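Local coordinates for putative diguanylate cyclase (GGDEF) with PAS/PAC domain (Rhodopseudomonas palustris, PDB 3LIF), which probably makes cyclic di-GMP from two GTP through its GGDEF domain, the present chain being the extracellular PDC-fold sensor domain of this membrane protein, at residues 162-174 and 226-239. Numbering follows the deposited sequence.
Sequences DLGPGGSISLLHS and RVSRYPLVVTVART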
# COMPACT_ATOMS: atom_id res chain seq x y z
N ASP A 162 -3.42 -20.99 -1.69
CA ASP A 162 -4.44 -21.90 -1.21
C ASP A 162 -4.63 -21.93 0.32
O ASP A 162 -3.81 -22.47 1.07
CB ASP A 162 -4.26 -23.31 -1.77
CG ASP A 162 -5.59 -24.04 -1.84
OD1 ASP A 162 -6.63 -23.38 -1.50
OD2 ASP A 162 -5.62 -25.25 -2.19
N LEU A 163 -5.74 -21.35 0.77
CA LEU A 163 -5.91 -21.12 2.19
C LEU A 163 -7.16 -21.72 2.77
O LEU A 163 -7.56 -21.39 3.91
CB LEU A 163 -6.01 -19.61 2.42
CG LEU A 163 -4.82 -18.81 2.92
CD1 LEU A 163 -3.68 -19.70 3.43
CD2 LEU A 163 -4.38 -18.00 1.77
N GLY A 164 -7.83 -22.54 1.98
CA GLY A 164 -9.11 -23.11 2.39
C GLY A 164 -10.23 -22.10 2.27
O GLY A 164 -10.02 -20.91 2.13
N PRO A 165 -11.46 -22.59 2.35
CA PRO A 165 -12.50 -21.55 2.41
C PRO A 165 -12.17 -20.71 3.62
O PRO A 165 -11.46 -21.18 4.53
CB PRO A 165 -13.76 -22.35 2.74
CG PRO A 165 -13.18 -23.50 3.72
CD PRO A 165 -11.78 -23.82 3.12
N GLY A 166 -12.69 -19.51 3.73
CA GLY A 166 -12.38 -18.76 4.94
C GLY A 166 -11.00 -18.13 4.94
O GLY A 166 -10.70 -17.33 5.83
N GLY A 167 -10.16 -18.48 3.97
CA GLY A 167 -8.80 -17.95 3.86
C GLY A 167 -8.83 -16.47 3.53
O GLY A 167 -9.73 -16.00 2.85
N SER A 168 -7.86 -15.72 4.04
CA SER A 168 -7.93 -14.27 4.03
C SER A 168 -6.57 -13.59 4.08
O SER A 168 -5.74 -13.92 4.92
CB SER A 168 -8.68 -13.81 5.23
OG SER A 168 -8.90 -12.44 5.09
N ILE A 169 -6.34 -12.62 3.22
CA ILE A 169 -5.10 -11.86 3.35
C ILE A 169 -5.36 -10.38 3.38
O ILE A 169 -6.18 -9.90 2.60
CB ILE A 169 -4.18 -12.15 2.22
CG1 ILE A 169 -3.88 -13.64 2.26
CG2 ILE A 169 -2.93 -11.34 2.36
CD1 ILE A 169 -2.70 -14.04 1.43
N SER A 170 -4.67 -9.66 4.25
CA SER A 170 -4.83 -8.20 4.27
C SER A 170 -3.54 -7.47 4.21
O SER A 170 -2.50 -7.94 4.74
CB SER A 170 -5.50 -7.75 5.54
OG SER A 170 -6.76 -8.32 5.54
N LEU A 171 -3.61 -6.28 3.62
CA LEU A 171 -2.48 -5.38 3.70
C LEU A 171 -2.98 -4.17 4.44
O LEU A 171 -3.92 -3.53 3.99
CB LEU A 171 -2.01 -5.03 2.30
CG LEU A 171 -0.89 -3.98 2.29
CD1 LEU A 171 0.31 -4.46 2.97
CD2 LEU A 171 -0.55 -3.51 0.90
N LEU A 172 -2.37 -3.87 5.58
CA LEU A 172 -2.80 -2.72 6.35
C LEU A 172 -1.70 -1.72 6.65
O LEU A 172 -0.49 -2.01 6.55
CB LEU A 172 -3.51 -3.10 7.65
CG LEU A 172 -4.57 -4.18 7.53
CD1 LEU A 172 -4.04 -5.52 8.16
CD2 LEU A 172 -5.86 -3.75 8.19
N HIS A 173 -2.12 -0.50 7.00
CA HIS A 173 -1.16 0.48 7.37
C HIS A 173 -0.90 0.20 8.83
O HIS A 173 -1.80 -0.23 9.61
CB HIS A 173 -1.71 1.87 7.21
CG HIS A 173 -0.71 2.94 7.44
ND1 HIS A 173 -0.32 3.34 8.71
CD2 HIS A 173 -0.01 3.72 6.56
CE1 HIS A 173 0.57 4.32 8.60
NE2 HIS A 173 0.80 4.54 7.31
N SER A 174 0.34 0.43 9.22
CA SER A 174 0.69 0.36 10.61
C SER A 174 -0.36 0.99 11.56
O SER A 174 -0.51 0.56 12.68
CB SER A 174 2.00 1.06 10.77
OG SER A 174 2.24 1.18 12.12
N ARG A 226 4.77 -7.06 10.71
CA ARG A 226 5.16 -5.72 10.21
C ARG A 226 5.92 -5.90 8.92
O ARG A 226 6.75 -6.81 8.82
CB ARG A 226 6.05 -4.98 11.17
CG ARG A 226 5.26 -4.43 12.30
CD ARG A 226 5.99 -3.28 12.98
NE ARG A 226 5.31 -2.91 14.22
CZ ARG A 226 4.30 -2.04 14.31
NH1 ARG A 226 3.78 -1.80 15.48
NH2 ARG A 226 3.79 -1.42 13.26
N VAL A 227 5.63 -5.05 7.95
CA VAL A 227 6.31 -5.05 6.70
C VAL A 227 7.65 -4.28 6.81
O VAL A 227 7.75 -3.09 7.10
CB VAL A 227 5.43 -4.40 5.65
CG1 VAL A 227 6.27 -4.00 4.38
CG2 VAL A 227 4.25 -5.26 5.37
N SER A 228 8.72 -4.97 6.56
CA SER A 228 9.98 -4.29 6.66
C SER A 228 10.09 -2.98 5.79
O SER A 228 9.74 -2.97 4.60
CB SER A 228 11.09 -5.28 6.37
OG SER A 228 12.21 -4.53 6.01
N ARG A 229 10.54 -1.89 6.42
CA ARG A 229 10.96 -0.70 5.70
C ARG A 229 9.83 0.26 5.26
O ARG A 229 10.11 1.28 4.60
CB ARG A 229 11.80 -1.17 4.50
CG ARG A 229 13.09 -0.40 4.29
CD ARG A 229 14.29 -1.25 3.91
NE ARG A 229 14.32 -1.59 2.50
CZ ARG A 229 14.40 -2.84 2.06
NH1 ARG A 229 14.43 -3.85 2.92
NH2 ARG A 229 14.43 -3.09 0.76
N TYR A 230 8.56 -0.06 5.58
CA TYR A 230 7.38 0.81 5.34
C TYR A 230 6.38 0.59 6.47
O TYR A 230 6.27 -0.52 6.95
CB TYR A 230 6.70 0.49 4.00
CG TYR A 230 7.65 0.64 2.87
CD1 TYR A 230 7.87 1.90 2.30
CD2 TYR A 230 8.41 -0.44 2.42
CE1 TYR A 230 8.78 2.08 1.31
CE2 TYR A 230 9.37 -0.26 1.39
CZ TYR A 230 9.55 1.01 0.85
OH TYR A 230 10.44 1.25 -0.19
N PRO A 231 5.62 1.64 6.87
CA PRO A 231 4.63 1.44 7.95
C PRO A 231 3.38 0.62 7.50
O PRO A 231 2.24 1.14 7.50
CB PRO A 231 4.21 2.86 8.29
CG PRO A 231 4.35 3.63 6.95
CD PRO A 231 5.53 2.98 6.24
N LEU A 232 3.59 -0.63 7.10
CA LEU A 232 2.50 -1.50 6.65
C LEU A 232 2.52 -2.79 7.50
O LEU A 232 3.54 -3.11 8.08
CB LEU A 232 2.70 -1.83 5.17
CG LEU A 232 2.77 -0.59 4.28
CD1 LEU A 232 3.07 -0.94 2.82
CD2 LEU A 232 1.43 0.16 4.34
N VAL A 233 1.42 -3.50 7.57
CA VAL A 233 1.39 -4.80 8.23
C VAL A 233 0.72 -5.76 7.27
O VAL A 233 -0.15 -5.36 6.51
CB VAL A 233 0.52 -4.72 9.48
CG1 VAL A 233 0.62 -6.01 10.30
CG2 VAL A 233 0.96 -3.54 10.29
N VAL A 234 1.09 -7.03 7.27
CA VAL A 234 0.31 -7.97 6.45
C VAL A 234 -0.31 -8.93 7.40
O VAL A 234 0.28 -9.21 8.46
CB VAL A 234 1.20 -8.77 5.51
CG1 VAL A 234 1.68 -7.89 4.37
CG2 VAL A 234 2.40 -9.34 6.29
N THR A 235 -1.48 -9.46 7.05
CA THR A 235 -2.05 -10.54 7.87
C THR A 235 -2.51 -11.68 6.97
O THR A 235 -2.97 -11.39 5.88
CB THR A 235 -3.25 -10.04 8.65
OG1 THR A 235 -4.32 -9.72 7.74
CG2 THR A 235 -2.90 -8.80 9.51
N VAL A 236 -2.37 -12.94 7.41
CA VAL A 236 -2.96 -14.13 6.74
C VAL A 236 -3.81 -14.83 7.75
O VAL A 236 -3.34 -15.08 8.86
CB VAL A 236 -1.97 -15.27 6.46
CG1 VAL A 236 -2.26 -15.87 5.13
CG2 VAL A 236 -0.57 -14.87 6.54
N ALA A 237 -4.99 -15.27 7.35
CA ALA A 237 -5.88 -16.00 8.26
C ALA A 237 -6.54 -17.17 7.56
O ALA A 237 -6.72 -17.16 6.34
CB ALA A 237 -6.92 -15.11 8.81
N ARG A 238 -6.88 -18.20 8.34
CA ARG A 238 -7.74 -19.31 7.88
C ARG A 238 -8.63 -19.83 8.99
O ARG A 238 -8.24 -19.86 10.14
CB ARG A 238 -6.93 -20.46 7.23
CG ARG A 238 -5.96 -21.26 8.08
CD ARG A 238 -5.67 -22.69 7.47
NE ARG A 238 -4.76 -22.76 6.29
CZ ARG A 238 -3.45 -23.12 6.33
NH1 ARG A 238 -2.84 -23.47 7.46
NH2 ARG A 238 -2.71 -23.14 5.23
N THR A 239 -9.86 -20.22 8.64
CA THR A 239 -10.71 -20.94 9.58
C THR A 239 -10.00 -22.23 9.88
O THR A 239 -9.28 -22.76 9.04
CB THR A 239 -12.14 -21.24 9.04
OG1 THR A 239 -12.06 -21.71 7.71
CG2 THR A 239 -12.99 -20.01 9.00
O HOH W 1 -6.00 -11.99 6.80
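Ser168, Ser170 and Leu172 of strand 168-173 each exchange a pair of backbone hydrogen bonds with Ala237, Thr235 and Val233 of the antiparallel strand 232-239, the segment axes coming within 4.4 Å. Beyond the last pair, Ser174 N reaches Pro231 O at 2.7 Å, approaching from above the carbonyl plane. That same oxygen sits over the centre of the His173 ring, 3.4 Å from its plane. His173 CG lies anti to the backbone N (chi1 -173°), which brings NE2 to 3.7 Å from Pro231 CG; ND1 is hydrogen-bonded to Asp175 N. Replacing His173 by alanine would remove the ring and is likely to leave the Pro231 carbonyl without the ring face against it and Asp175 N without its imidazole partner. The pair lies inside a five-stranded antiparallel sheet, with strand 178-182 beside 168-173 and strand 219-226 beside 232-239, in the second PDC (Cache) subdomain, probably the membrane-proximal one. Ile169, Leu171, Val234 and Val236 share the face turned to the long helix 5-47: Ile169 CG1 lies alongside Val236 CG1 at 4.0 Å, and Leu171 CD1 meets Val234 CG1 at 3.9 Å. On the opposite face, which packs on helix 195-203, Leu172 CD1 touches Thr235 CG2 at 3.7 Å. A water hydrogen-bonded to Thr235 OG1 donates a weak bond to Ser168 O. At the far end Leu163 O lies at the edge of the Arg238 guanidinium, in its plane, and Thr239 OG1 donates a weak hydrogen bond to Pro165 O.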